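Side-chain contacts in putative silent information regulator 2,Putative silent information regulator 2 (Leishmania infantum, PDB 5OL0), which probably acts as an NAD-dependent protein deacetylase of the sirtuin family, removing acetyl groups from lysine side chains with release of nicotinamide: residues T20-G23 against L24-I28; L113-E117 against G118-R122; L303-R306 against M307-D311; V290-L293 against A294-L297; Y167-M171 against S172-S176. All blocks are in the same frame, centred on the assembly; numbering follows the deposited sequence.

Interaction 1. Residues T20-G23 against L24-I28; sequences TLEG and LAHYI
L24 N reaches back to T20 O at 2.9 Å, the first of four consecutive i to i-4 bonds that join T20-G23 to L24-I28 as the opening turns of helix 21-30. A25 N, H26 N and Y27 N repeat the step onto L21 O, E22 O and G23 O, the H26 bond being the straightest at 175°. T20 is the N-cap: its OG1 accepts from G23 N at 2.9 Å and so supplies a partner for an N-H of the first turn that has no preceding helical carbonyl. Among the side chains, E22 and H26 run alongside each other on the outer face, one turn apart. With CG anti to the backbone N (chi1 -179°) and the chain extended beyond it, E22 carries CG alongside the imidazole, 3.9 Å from H26 CD2. The carboxylate and the imidazole are turned 31° from each other, and E22 OE2 stays 4.4 Å from H26 NE2, too far for a salt bridge; any attraction would be modest and would require a protonated histidine. H26 ND1 has a weak hydrogen bond to E30. On the buried face L24 meets L293, L213 and V240, packing helix 21-30 against helix 286-296 and the parallel sheet of the Rossmann-like domain. Backbone also lines the imidazole: G23 CA lies near the ring plane at its edge, while H26 CD2 comes to 3.3 Å from E22 O.

Interaction 2. Residues L113-E117 against G118-R122; sequences LLQDE and GRLLR
G118 and R119 close helix 106-116 with a Schellman motif. R119 N donates to L114 O at 3.0 Å, and G118 N donates to Q115 O at 2.9 Å from well above the carbonyl plane, 60° out of it. The positive phi of G118 (73°), a value that favours glycine, lets the chain turn out of the helix. Immediately afterwards it enters strand 120-125 of the parallel Rossmann-like sheet, and L120 folds back under the helix it has just left: its CB lies 3.9 Å from Q115 CA, and its CD2 branch meets Q115 CB at 4.0 Å. L114 adds its own CB beside that of L120, and both leucines also touch V38 on the neighbouring strand. The amide of Q115 points away from this patch to S138 N and G136 O. On the outer side E117 OE1 and R119 NE stay 4.6 Å apart, beyond a salt bridge, and a water bridges them. It donates to E117 OE1 at 2.7 Å and accepts from R119 NE at 2.8 Å, sitting at the edge of the guanidinium, in its plane. The glutamate chain bends at chi2 (-78°), whereas R119 runs extended from CG to NE and carries its NH1 on to V33 O.

Interaction 3. Residues L303-R306 against M307-D311; sequences LAKR and MRLSD
R308 bends back along the helix so that its guanidinium lies flat above the turn before it. A304 O sits 3.5 Å beneath one face of the group, offset toward the rim, and K305 CA lies under the same face, 3.6 Å from R308 NH2. The kink is at chi3 (-48°), which turns the chain's end back over A304. A304 O is not bonded by the guanidinium; it accepts from R308 N at 3.0 Å, nearly in line with the carbonyl. The positive group above it would probably add some electrostatic stabilisation. Backbone bonds of the same kind run from M307 N to L303 O and from L309 N to K305 O, the latter longer at 3.2 Å and with its donor above the carbonyl plane. They belong to the last turns of helix 300-308, close to the end of the modelled chain. S310 brings its hydroxyl back against the final turn, OG standing 3.0 Å from R306 O.

Apolar contacts flank these bonds. The M307 side chain slants across L303, bringing SD to 3.9 Å from L303 CG, and L303 itself is buried against V291 and A294 of helix 286-296. Further along, L309 runs at an angle over the base of K305, CD1 and CD2 each lying 4.1 Å from K305 CG. R306 takes a different direction, packing on R112 and L113 of helix 106-116 and making a long, weak ion pair with D116.

Interaction 4. Residues V290-L293 against A294-L297; sequences VVTL and AEYL
Y296 lies alongside T292 one turn further on, the two side chains pointing the same way. Its CB sits 3.7 Å from L293 O. With CG anti to the carbonyl carbon (chi1 -69°), the ring swings back along the helix: CG passes T292 O at 3.9 Å, CD2 approaches the same oxygen to 3.3 Å at an oblique angle to the ring, and CE2 touches the T292 methyl, CG2, at 3.5 Å. The T292 hydroxyl points elsewhere, to E288 O. T292 O is itself engaged as acceptor for Y296 N in the i to i-4 pattern of helix 286-296, the helix that follows the last strand of the Rossmann-like sheet and begins at C286, a probable NAD-binding residue. Beside the tyrosine, E295 runs extended and slants across T292, bringing OE2 to 3.6 Å from T292 CA. A neighbouring, buried flank is aliphatic: L293 and L297 meet obliquely, L293 CG 4.0 Å from L297 CD1, and both press on F110 of helix 106-116. L297 N closes this turn by donating to L293 O at 2.9 Å in the carbonyl plane, though with a bent N-H angle of 139°.

Interaction 5. Residues Y167-M171 against S172-S176; sequences YLEAM and SGTVS
E169 O accepts two backbone N-H groups from opposite faces of its carbonyl plane, T174 N at 2.8 Å and S172 N at 3.2 Å, neither on a lone pair. The first is the long bond of a Schellman motif that ends helix 163-171; its companion runs from G173 N to A170 O at 3.2 Å. G173 takes the positive phi (88°) at the turn, with backbone angles that suit glycine. S172 adds its hydroxyl to the same helix end: OG lies between backbone N and carbonyl carbon (chi1 61°), which places it 2.7 Å from L168 O, with E169 O also near. E169 then reaches across the turn into the loop beyond. Its extended chain brings OE1 to S176 OG in a short hydrogen bond of 2.5 Å that uses the anti lone pair, away from OE2, while OE2 is bonded by Q165 NE2. N166 OD1 also lies within hydrogen-bonding reach of the S176 hydroxyl, which has one proton to share. The bond to E169 links the helix to the loop at S176, two residues before C178, one of the four cysteines of the structural zinc site, whose side chain is about 8 Å from that of S176. On the way, E169 and T174 cross, T174 CG2 resting 4.0 Å from E169 CG.

In the fold
From the N terminus, interaction 1 opens helix 21-30, interaction 2 turns helix 106-116 into strand 120-125, interaction 5 ends helix 163-171, and interactions 4 and 3 lie in helices 286-296 and 300-308. Each joins two consecutive segments, so none closes a long loop; they follow in series without nesting or crossing. In space four of them gather on the Rossmann-like domain: interaction 4 packs on interaction 1 through A25 and Y296, and on interaction 3 through A294 and L303, while interaction 2 touches interaction 3 at L113 and R306 and interaction 1 at R119 and I28. Interaction 5 stands apart, its nearest atoms about 20 Å from interaction 3, in the zinc-bearing part.

Interaction 1. Residues T20-G23 against L24-I28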
loop_
_atom_site.group_PDB
_atom_site.type_symbol
_atom_site.label_atom_id
_atom_site.label_comp_id
_atom_site.label_asym_id
_atom_site.label_seq_id
_atom_site.Cartn_x
_atom_site.Cartn_y
_atom_site.Cartn_z
ATOM N N THR A 20 0.195 3.120 23.472
ATOM C CA THR A 20 -1.227 3.397 23.198
ATOM C C THR A 20 -1.264 4.478 22.124
ATOM O O THR A 20 -0.250 5.104 21.815
ATOM C CB THR A 20 -1.930 3.966 24.443
ATOM O OG1 THR A 20 -1.275 5.171 24.805
ATOM C CG2 THR A 20 -1.812 3.013 25.630
ATOM N N LEU A 21 -2.426 4.738 21.569
ATOM C CA LEU A 21 -2.489 5.798 20.542
ATOM C C LEU A 21 -2.130 7.154 21.139
ATOM O O LEU A 21 -1.450 7.983 20.489
ATOM C CB LEU A 21 -3.854 5.774 19.842
ATOM C CG LEU A 21 -4.044 4.529 18.979
ATOM C CD1 LEU A 21 -5.508 4.376 18.647
ATOM C CD2 LEU A 21 -3.192 4.593 17.722
ATOM N N GLU A 22 -2.583 7.371 22.378
ATOM C CA GLU A 22 -2.193 8.525 23.185
ATOM C C GLU A 22 -0.680 8.661 23.422
ATOM O O GLU A 22 -0.090 9.741 23.163
ATOM C CB GLU A 22 -2.911 8.477 24.549
ATOM C CG GLU A 22 -2.586 9.658 25.473
ATOM C CD GLU A 22 -3.498 9.753 26.705
ATOM O OE1 GLU A 22 -3.893 8.694 27.245
ATOM O OE2 GLU A 22 -3.797 10.895 27.121
ATOM N N GLY A 23 -0.049 7.574 23.854
ATOM C CA GLY A 23 1.401 7.580 24.008
ATOM C C GLY A 23 2.175 7.840 22.724
ATOM O O GLY A 23 3.193 8.552 22.714
ATOM N N LEU A 24 1.682 7.283 21.615
ATOM C CA LEU A 24 2.312 7.487 20.346
ATOM C C LEU A 24 2.263 8.943 19.970
ATOM O O LEU A 24 3.260 9.500 19.478
ATOM C CB LEU A 24 1.597 6.615 19.276
ATOM C CG LEU A 24 2.045 6.856 17.826
ATOM C CD1 LEU A 24 3.500 6.617 17.727
ATOM C CD2 LEU A 24 1.282 5.950 16.856
ATOM N N ALA A 25 1.084 9.565 20.113
ATOM C CA ALA A 25 0.969 10.984 19.764
ATOM C C ALA A 25 1.904 11.850 20.626
ATOM O O ALA A 25 2.571 12.758 20.094
ATOM C CB ALA A 25 -0.452 11.478 19.930
ATOM N N HIS A 26 1.908 11.583 21.932
ATOM C CA HIS A 26 2.878 12.214 22.885
ATOM C C HIS A 26 4.294 12.054 22.429
ATOM O O HIS A 26 5.067 13.025 22.449
ATOM C CB HIS A 26 2.869 11.570 24.283
ATOM C CG HIS A 26 1.870 12.138 25.244
ATOM N ND1 HIS A 26 2.055 13.352 25.879
ATOM C CD2 HIS A 26 0.731 11.607 25.766
ATOM C CE1 HIS A 26 1.042 13.563 26.708
ATOM N NE2 HIS A 26 0.227 12.520 26.659
ATOM N N TYR A 27 4.662 10.833 22.046
ATOM C CA TYR A 27 6.044 10.554 21.641
ATOM C C TYR A 27 6.396 11.376 20.396
ATOM O O TYR A 27 7.454 12.023 20.342
ATOM C CB TYR A 27 6.248 9.060 21.373
ATOM C CG TYR A 27 7.646 8.617 20.894
ATOM C CD1 TYR A 27 8.017 8.694 19.514
ATOM C CD2 TYR A 27 8.569 8.043 21.787
ATOM C CE1 TYR A 27 9.288 8.295 19.072
ATOM C CE2 TYR A 27 9.838 7.582 21.341
ATOM C CZ TYR A 27 10.194 7.708 20.002
ATOM O OH TYR A 27 11.430 7.312 19.558
ATOM N N ILE A 28 5.516 11.361 19.407
ATOM C CA ILE A 28 5.713 12.189 18.191
ATOM C C ILE A 28 5.891 13.697 18.528
ATOM O O ILE A 28 6.788 14.379 17.967
ATOM C CB ILE A 28 4.554 12.006 17.206
ATOM C CG1 ILE A 28 4.630 10.595 16.524
ATOM C CG2 ILE A 28 4.573 13.073 16.147
ATOM C CD1 ILE A 28 3.340 10.228 15.839
#

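Interaction 2. Residues L113-E117 against G118-R122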
loop_
_atom_site.group_PDB
_atom_site.type_symbol
_atom_site.label_atom_id
_atom_site.label_comp_id
_atom_site.label_asym_id
_atom_site.label_seq_id
_atom_site.Cartn_x
_atom_site.Cartn_y
_atom_site.Cartn_z
ATOM N N LEU A 113 -1.985 14.811 5.789
ATOM C CA LEU A 113 -1.731 15.715 6.929
ATOM C C LEU A 113 -0.330 15.579 7.487
ATOM O O LEU A 113 0.272 16.598 7.804
ATOM C CB LEU A 113 -2.711 15.501 8.043
ATOM C CG LEU A 113 -4.166 15.766 7.671
ATOM C CD1 LEU A 113 -4.982 15.578 8.952
ATOM C CD2 LEU A 113 -4.422 17.119 7.013
ATOM N N LEU A 114 0.208 14.342 7.606
ATOM C CA LEU A 114 1.571 14.236 8.109
ATOM C C LEU A 114 2.513 15.003 7.183
ATOM O O LEU A 114 3.418 15.640 7.641
ATOM C CB LEU A 114 2.050 12.792 8.212
ATOM C CG LEU A 114 1.296 11.944 9.251
ATOM C CD1 LEU A 114 1.793 10.489 9.234
ATOM C CD2 LEU A 114 1.445 12.554 10.648
ATOM N N GLN A 115 2.281 14.948 5.884
ATOM C CA GLN A 115 3.146 15.643 4.947
ATOM C C GLN A 115 3.059 17.128 5.161
ATOM O O GLN A 115 4.068 17.811 5.263
ATOM C CB GLN A 115 2.735 15.344 3.519
ATOM C CG GLN A 115 3.283 16.260 2.429
ATOM C CD GLN A 115 2.663 15.855 1.118
ATOM O OE1 GLN A 115 2.928 14.763 0.598
ATOM N NE2 GLN A 115 1.758 16.680 0.622
ATOM N N ASP A 116 1.845 17.618 5.232
ATOM C CA ASP A 116 1.659 19.070 5.454
ATOM C C ASP A 116 2.194 19.578 6.789
ATOM O O ASP A 116 2.539 20.754 6.879
ATOM C CB ASP A 116 0.226 19.462 5.253
ATOM C CG ASP A 116 -0.225 19.231 3.793
ATOM O OD1 ASP A 116 0.635 18.998 2.908
ATOM O OD2 ASP A 116 -1.435 19.245 3.521
ATOM N N GLU A 117 2.304 18.697 7.784
ATOM C CA GLU A 117 2.958 19.031 9.058
ATOM C C GLU A 117 4.504 18.956 9.013
ATOM O O GLU A 117 5.162 19.236 10.010
ATOM C CB GLU A 117 2.479 18.069 10.162
ATOM C CG GLU A 117 1.044 18.234 10.537
ATOM C CD GLU A 117 0.890 19.447 11.451
ATOM O OE1 GLU A 117 1.311 19.398 12.638
ATOM O OE2 GLU A 117 0.381 20.478 10.968
ATOM N N GLY A 118 5.082 18.503 7.908
ATOM C CA GLY A 118 6.512 18.301 7.813
ATOM C C GLY A 118 7.003 17.083 8.609
ATOM O O GLY A 118 8.153 17.095 9.063
ATOM N N ARG A 119 6.145 16.055 8.813
ATOM C CA ARG A 119 6.565 14.826 9.542
ATOM C C ARG A 119 6.710 13.549 8.684
ATOM O O ARG A 119 7.109 12.498 9.214
ATOM C CB ARG A 119 5.632 14.573 10.698
ATOM C CG ARG A 119 5.688 15.682 11.757
ATOM C CD ARG A 119 4.729 15.342 12.874
ATOM N NE ARG A 119 4.522 16.403 13.832
ATOM C CZ ARG A 119 5.376 16.805 14.789
ATOM N NH1 ARG A 119 6.610 16.293 14.947
ATOM N NH2 ARG A 119 4.983 17.782 15.606
ATOM N N LEU A 120 6.480 13.639 7.370
ATOM C CA LEU A 120 6.504 12.452 6.542
ATOM C C LEU A 120 7.810 12.331 5.904
ATOM O O LEU A 120 8.141 13.145 5.100
ATOM C CB LEU A 120 5.412 12.502 5.506
ATOM C CG LEU A 120 5.186 11.259 4.628
ATOM C CD1 LEU A 120 4.620 10.098 5.446
ATOM C CD2 LEU A 120 4.201 11.636 3.564
ATOM N N LEU A 121 8.574 11.286 6.227
ATOM C CA LEU A 121 9.782 10.964 5.483
ATOM C C LEU A 121 9.428 10.335 4.112
ATOM O O LEU A 121 9.985 10.675 3.067
ATOM C CB LEU A 121 10.600 10.026 6.300
ATOM C CG LEU A 121 11.892 9.464 5.722
ATOM C CD1 LEU A 121 12.959 10.542 5.466
ATOM C CD2 LEU A 121 12.337 8.394 6.722
ATOM N N ARG A 122 8.520 9.370 4.109
ATOM C CA ARG A 122 8.137 8.736 2.845
ATOM C C ARG A 122 6.902 7.942 3.121
ATOM O O ARG A 122 6.725 7.424 4.227
ATOM C CB ARG A 122 9.251 7.801 2.347
ATOM C CG ARG A 122 9.312 7.637 0.822
ATOM C CD ARG A 122 9.981 8.885 0.227
ATOM N NE ARG A 122 10.011 8.858 -1.247
ATOM C CZ ARG A 122 11.008 8.306 -1.977
ATOM N NH1 ARG A 122 12.038 7.696 -1.407
ATOM N NH2 ARG A 122 10.957 8.330 -3.296
HETATM O O HOH W 1 1.853 17.082 13.897
#

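Interaction 3. Residues L303-R306 against M307-D311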
loop_
_atom_site.group_PDB
_atom_site.type_symbol
_atom_site.label_atom_id
_atom_site.label_comp_id
_atom_site.label_asym_id
_atom_site.label_seq_id
_atom_site.Cartn_x
_atom_site.Cartn_y
_atom_site.Cartn_z
ATOM N N LEU A 303 -8.369 16.921 9.679
ATOM C CA LEU A 303 -8.780 15.634 9.127
ATOM C C LEU A 303 -10.247 15.586 8.786
ATOM O O LEU A 303 -10.585 15.011 7.774
ATOM C CB LEU A 303 -8.465 14.447 10.071
ATOM C CG LEU A 303 -8.770 13.032 9.547
ATOM C CD1 LEU A 303 -8.039 12.673 8.241
ATOM C CD2 LEU A 303 -8.392 12.037 10.627
ATOM N N ALA A 304 -11.113 16.123 9.662
ATOM C CA ALA A 304 -12.576 16.108 9.421
ATOM C C ALA A 304 -12.852 16.985 8.198
ATOM O O ALA A 304 -13.627 16.629 7.330
ATOM C CB ALA A 304 -13.343 16.604 10.639
ATOM N N LYS A 305 -12.099 18.058 8.069
ATOM C CA LYS A 305 -12.228 18.922 6.932
ATOM C C LYS A 305 -11.802 18.229 5.631
ATOM O O LYS A 305 -12.423 18.463 4.593
ATOM C CB LYS A 305 -11.384 20.177 7.128
ATOM C CG LYS A 305 -11.505 21.158 5.966
ATOM C CD LYS A 305 -10.839 22.493 6.262
ATOM C CE LYS A 305 -11.029 23.444 5.081
ATOM N NZ LYS A 305 -9.882 24.379 5.001
ATOM N N ARG A 306 -10.750 17.409 5.631
ATOM C CA ARG A 306 -10.400 16.694 4.390
ATOM C C ARG A 306 -11.437 15.636 4.053
ATOM O O ARG A 306 -11.793 15.406 2.883
ATOM C CB ARG A 306 -9.049 16.005 4.478
ATOM C CG ARG A 306 -7.885 16.927 4.507
ATOM C CD ARG A 306 -7.584 17.480 3.144
ATOM N NE ARG A 306 -6.849 18.723 3.283
ATOM C CZ ARG A 306 -5.576 18.845 3.668
ATOM N NH1 ARG A 306 -4.825 17.785 3.957
ATOM N NH2 ARG A 306 -5.031 20.061 3.760
ATOM N N MET A 307 -11.901 14.960 5.077
ATOM C CA MET A 307 -12.876 13.920 4.900
ATOM C C MET A 307 -14.253 14.394 4.356
ATOM O O MET A 307 -14.803 13.765 3.464
ATOM C CB MET A 307 -13.032 13.190 6.199
ATOM C CG MET A 307 -11.823 12.275 6.423
ATOM S SD MET A 307 -11.976 11.526 8.017
ATOM C CE MET A 307 -13.155 10.231 7.569
ATOM N N ARG A 308 -14.792 15.488 4.868
ATOM C CA ARG A 308 -16.013 16.101 4.282
ATOM C C ARG A 308 -15.796 16.548 2.849
ATOM O O ARG A 308 -16.615 16.226 1.975
ATOM C CB ARG A 308 -16.497 17.314 5.089
ATOM C CG ARG A 308 -17.377 16.956 6.292
ATOM C CD ARG A 308 -18.034 18.190 6.900
ATOM N NE ARG A 308 -17.049 19.262 7.094
ATOM C CZ ARG A 308 -16.162 19.332 8.091
ATOM N NH1 ARG A 308 -16.110 18.387 9.042
ATOM N NH2 ARG A 308 -15.318 20.370 8.137
ATOM N N LEU A 309 -14.677 17.257 2.624
ATOM C CA LEU A 309 -14.294 17.817 1.303
ATOM C C LEU A 309 -14.211 16.790 0.164
ATOM O O LEU A 309 -14.136 17.183 -1.007
ATOM C CB LEU A 309 -12.978 18.649 1.372
ATOM C CG LEU A 309 -13.055 20.179 1.632
ATOM C CD1 LEU A 309 -13.982 20.622 2.766
ATOM C CD2 LEU A 309 -11.665 20.756 1.861
ATOM N N SER A 310 -14.234 15.496 0.485
ATOM C CA SER A 310 -14.240 14.479 -0.552
ATOM C C SER A 310 -14.867 13.149 -0.133
ATOM O O SER A 310 -14.333 12.102 -0.467
ATOM C CB SER A 310 -12.799 14.282 -1.019
ATOM O OG SER A 310 -11.954 14.185 0.112
ATOM N N ASP A 311 -15.987 13.179 0.595
ATOM C CA ASP A 311 -16.864 11.988 0.711
ATOM C C ASP A 311 -18.320 12.300 0.432
ATOM O O ASP A 311 -19.083 11.391 0.133
ATOM C CB ASP A 311 -16.763 11.348 2.086
ATOM C CG ASP A 311 -15.556 10.477 2.232
ATOM O OD1 ASP A 311 -15.132 9.859 1.235
ATOM O OD2 ASP A 311 -15.050 10.391 3.365
#

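Interaction 4. Residues V290-L293 against A294-L297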
loop_
_atom_site.group_PDB
_atom_site.type_symbol
_atom_site.label_atom_id
_atom_site.label_comp_id
_atom_site.label_asym_id
_atom_site.label_seq_id
_atom_site.Cartn_x
_atom_site.Cartn_y
_atom_site.Cartn_z
ATOM N N VAL A 290 -6.737 5.776 13.132
ATOM C CA VAL A 290 -6.068 6.969 12.605
ATOM C C VAL A 290 -6.809 8.202 13.073
ATOM O O VAL A 290 -6.183 9.200 13.369
ATOM C CB VAL A 290 -5.950 6.877 11.090
ATOM C CG1 VAL A 290 -5.732 8.176 10.431
ATOM C CG2 VAL A 290 -4.807 5.925 10.733
ATOM N N VAL A 291 -8.123 8.123 13.133
ATOM C CA VAL A 291 -8.934 9.279 13.565
ATOM C C VAL A 291 -8.560 9.598 15.025
ATOM O O VAL A 291 -8.230 10.770 15.362
ATOM C CB VAL A 291 -10.426 9.028 13.367
ATOM C CG1 VAL A 291 -11.288 9.996 14.189
ATOM C CG2 VAL A 291 -10.776 9.101 11.872
ATOM N N THR A 292 -8.508 8.557 15.858
ATOM C CA THR A 292 -8.089 8.755 17.256
ATOM C C THR A 292 -6.700 9.330 17.360
ATOM O O THR A 292 -6.491 10.232 18.123
ATOM C CB THR A 292 -8.150 7.460 18.008
ATOM O OG1 THR A 292 -9.446 6.951 17.856
ATOM C CG2 THR A 292 -7.831 7.621 19.536
ATOM N N LEU A 293 -5.744 8.774 16.616
ATOM C CA LEU A 293 -4.392 9.322 16.578
ATOM C C LEU A 293 -4.344 10.785 16.214
ATOM O O LEU A 293 -3.636 11.623 16.861
ATOM C CB LEU A 293 -3.477 8.473 15.674
ATOM C CG LEU A 293 -2.040 8.882 15.508
ATOM C CD1 LEU A 293 -1.333 9.013 16.854
ATOM C CD2 LEU A 293 -1.354 7.836 14.620
ATOM N N ALA A 294 -5.141 11.129 15.231
ATOM C CA ALA A 294 -5.259 12.503 14.785
ATOM C C ALA A 294 -5.743 13.431 15.902
ATOM O O ALA A 294 -5.172 14.526 16.086
ATOM C CB ALA A 294 -6.176 12.594 13.596
ATOM N N GLU A 295 -6.763 13.001 16.636
ATOM C CA GLU A 295 -7.239 13.755 17.784
ATOM C C GLU A 295 -6.100 14.088 18.710
ATOM O O GLU A 295 -5.859 15.242 19.022
ATOM C CB GLU A 295 -8.238 12.986 18.623
ATOM C CG GLU A 295 -9.523 12.538 17.974
ATOM C CD GLU A 295 -10.366 11.760 18.979
ATOM O OE1 GLU A 295 -10.557 12.311 20.087
ATOM O OE2 GLU A 295 -10.816 10.620 18.683
ATOM N N TYR A 296 -5.336 13.066 19.097
ATOM C CA TYR A 296 -4.279 13.292 20.065
ATOM C C TYR A 296 -3.139 14.132 19.513
ATOM O O TYR A 296 -2.430 14.761 20.276
ATOM C CB TYR A 296 -3.759 11.967 20.593
ATOM C CG TYR A 296 -4.738 11.228 21.461
ATOM C CD1 TYR A 296 -5.253 11.823 22.642
ATOM C CD2 TYR A 296 -5.130 9.928 21.164
ATOM C CE1 TYR A 296 -6.149 11.141 23.458
ATOM C CE2 TYR A 296 -6.009 9.235 21.987
ATOM C CZ TYR A 296 -6.517 9.842 23.104
ATOM O OH TYR A 296 -7.367 9.128 23.873
ATOM N N LEU A 297 -2.963 14.144 18.192
ATOM C CA LEU A 297 -1.963 14.940 17.550
ATOM C C LEU A 297 -2.400 16.415 17.331
ATOM O O LEU A 297 -1.622 17.224 16.836
ATOM C CB LEU A 297 -1.572 14.269 16.224
ATOM C CG LEU A 297 -0.620 13.072 16.352
ATOM C CD1 LEU A 297 -0.484 12.493 14.952
ATOM C CD2 LEU A 297 0.742 13.494 16.857
#

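Interaction 5. Residues Y167-M171 against S172-S176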
loop_
_atom_site.group_PDB
_atom_site.type_symbol
_atom_site.label_atom_id
_atom_site.label_comp_id
_atom_site.label_asym_id
_atom_site.label_seq_id
_atom_site.Cartn_x
_atom_site.Cartn_y
_atom_site.Cartn_z
ATOM N N TYR A 167 -7.826 1.300 -21.034
ATOM C CA TYR A 167 -9.076 1.309 -20.297
ATOM C C TYR A 167 -10.253 0.930 -21.218
ATOM O O TYR A 167 -11.041 0.066 -20.892
ATOM C CB TYR A 167 -9.296 2.705 -19.661
ATOM C CG TYR A 167 -10.743 2.938 -19.227
ATOM C CD1 TYR A 167 -11.211 2.455 -18.020
ATOM C CD2 TYR A 167 -11.630 3.569 -20.069
ATOM C CE1 TYR A 167 -12.541 2.605 -17.658
ATOM C CE2 TYR A 167 -12.958 3.733 -19.718
ATOM C CZ TYR A 167 -13.404 3.271 -18.504
ATOM O OH TYR A 167 -14.744 3.423 -18.189
ATOM N N LEU A 168 -10.326 1.564 -22.376
ATOM C CA LEU A 168 -11.438 1.335 -23.287
ATOM C C LEU A 168 -11.401 -0.101 -23.828
ATOM O O LEU A 168 -12.439 -0.783 -23.889
ATOM C CB LEU A 168 -11.395 2.340 -24.441
ATOM C CG LEU A 168 -11.816 3.754 -24.029
ATOM C CD1 LEU A 168 -11.693 4.695 -25.183
ATOM C CD2 LEU A 168 -13.232 3.742 -23.499
ATOM N N GLU A 169 -10.204 -0.566 -24.161
ATOM C CA GLU A 169 -10.042 -1.951 -24.616
ATOM C C GLU A 169 -10.382 -2.967 -23.528
ATOM O O GLU A 169 -11.211 -3.870 -23.723
ATOM C CB GLU A 169 -8.660 -2.155 -25.200
ATOM C CG GLU A 169 -8.577 -1.630 -26.616
ATOM C CD GLU A 169 -7.172 -1.634 -27.180
ATOM O OE1 GLU A 169 -6.204 -2.051 -26.508
ATOM O OE2 GLU A 169 -7.029 -1.187 -28.312
ATOM N N ALA A 170 -9.814 -2.769 -22.344
ATOM C CA ALA A 170 -10.051 -3.686 -21.256
ATOM C C ALA A 170 -11.494 -3.777 -20.915
ATOM O O ALA A 170 -12.003 -4.897 -20.764
ATOM C CB ALA A 170 -9.232 -3.367 -20.004
ATOM N N MET A 171 -12.165 -2.625 -20.778
ATOM C CA MET A 171 -13.549 -2.620 -20.313
ATOM C C MET A 171 -14.528 -3.119 -21.370
ATOM O O MET A 171 -15.678 -3.408 -21.067
ATOM C CB MET A 171 -13.947 -1.226 -19.863
ATOM C CG MET A 171 -13.152 -0.725 -18.686
ATOM S SD MET A 171 -13.492 -1.614 -17.192
ATOM C CE MET A 171 -15.100 -0.949 -16.794
ATOM N N SER A 172 -14.096 -3.208 -22.606
ATOM C CA SER A 172 -14.981 -3.736 -23.616
ATOM C C SER A 172 -14.598 -5.162 -24.006
ATOM O O SER A 172 -15.049 -5.663 -25.023
ATOM C CB SER A 172 -14.920 -2.817 -24.825
ATOM O OG SER A 172 -13.630 -2.765 -25.352
ATOM N N GLY A 173 -13.759 -5.829 -23.223
ATOM C CA GLY A 173 -13.352 -7.211 -23.544
ATOM C C GLY A 173 -12.153 -7.442 -24.445
ATOM O O GLY A 173 -11.947 -8.554 -24.873
ATOM N N THR A 174 -11.347 -6.428 -24.724
ATOM C CA THR A 174 -10.155 -6.565 -25.578
ATOM C C THR A 174 -8.822 -6.470 -24.793
ATOM O O THR A 174 -8.575 -5.482 -24.099
ATOM C CB THR A 174 -10.179 -5.503 -26.612
ATOM O OG1 THR A 174 -11.318 -5.727 -27.432
ATOM C CG2 THR A 174 -8.911 -5.519 -27.492
ATOM N N VAL A 175 -7.975 -7.501 -24.922
ATOM C CA VAL A 175 -6.581 -7.458 -24.446
ATOM C C VAL A 175 -5.724 -6.534 -25.300
ATOM O O VAL A 175 -5.483 -6.840 -26.444
ATOM C CB VAL A 175 -5.928 -8.878 -24.450
ATOM C CG1 VAL A 175 -4.452 -8.824 -24.119
ATOM C CG2 VAL A 175 -6.598 -9.805 -23.467
ATOM N N SER A 176 -5.183 -5.465 -24.720
ATOM C CA SER A 176 -4.346 -4.514 -25.447
ATOM C C SER A 176 -3.009 -5.070 -25.908
ATOM O O SER A 176 -2.394 -5.921 -25.231
ATOM C CB SER A 176 -4.071 -3.296 -24.577
ATOM O OG SER A 176 -5.285 -2.638 -24.216
#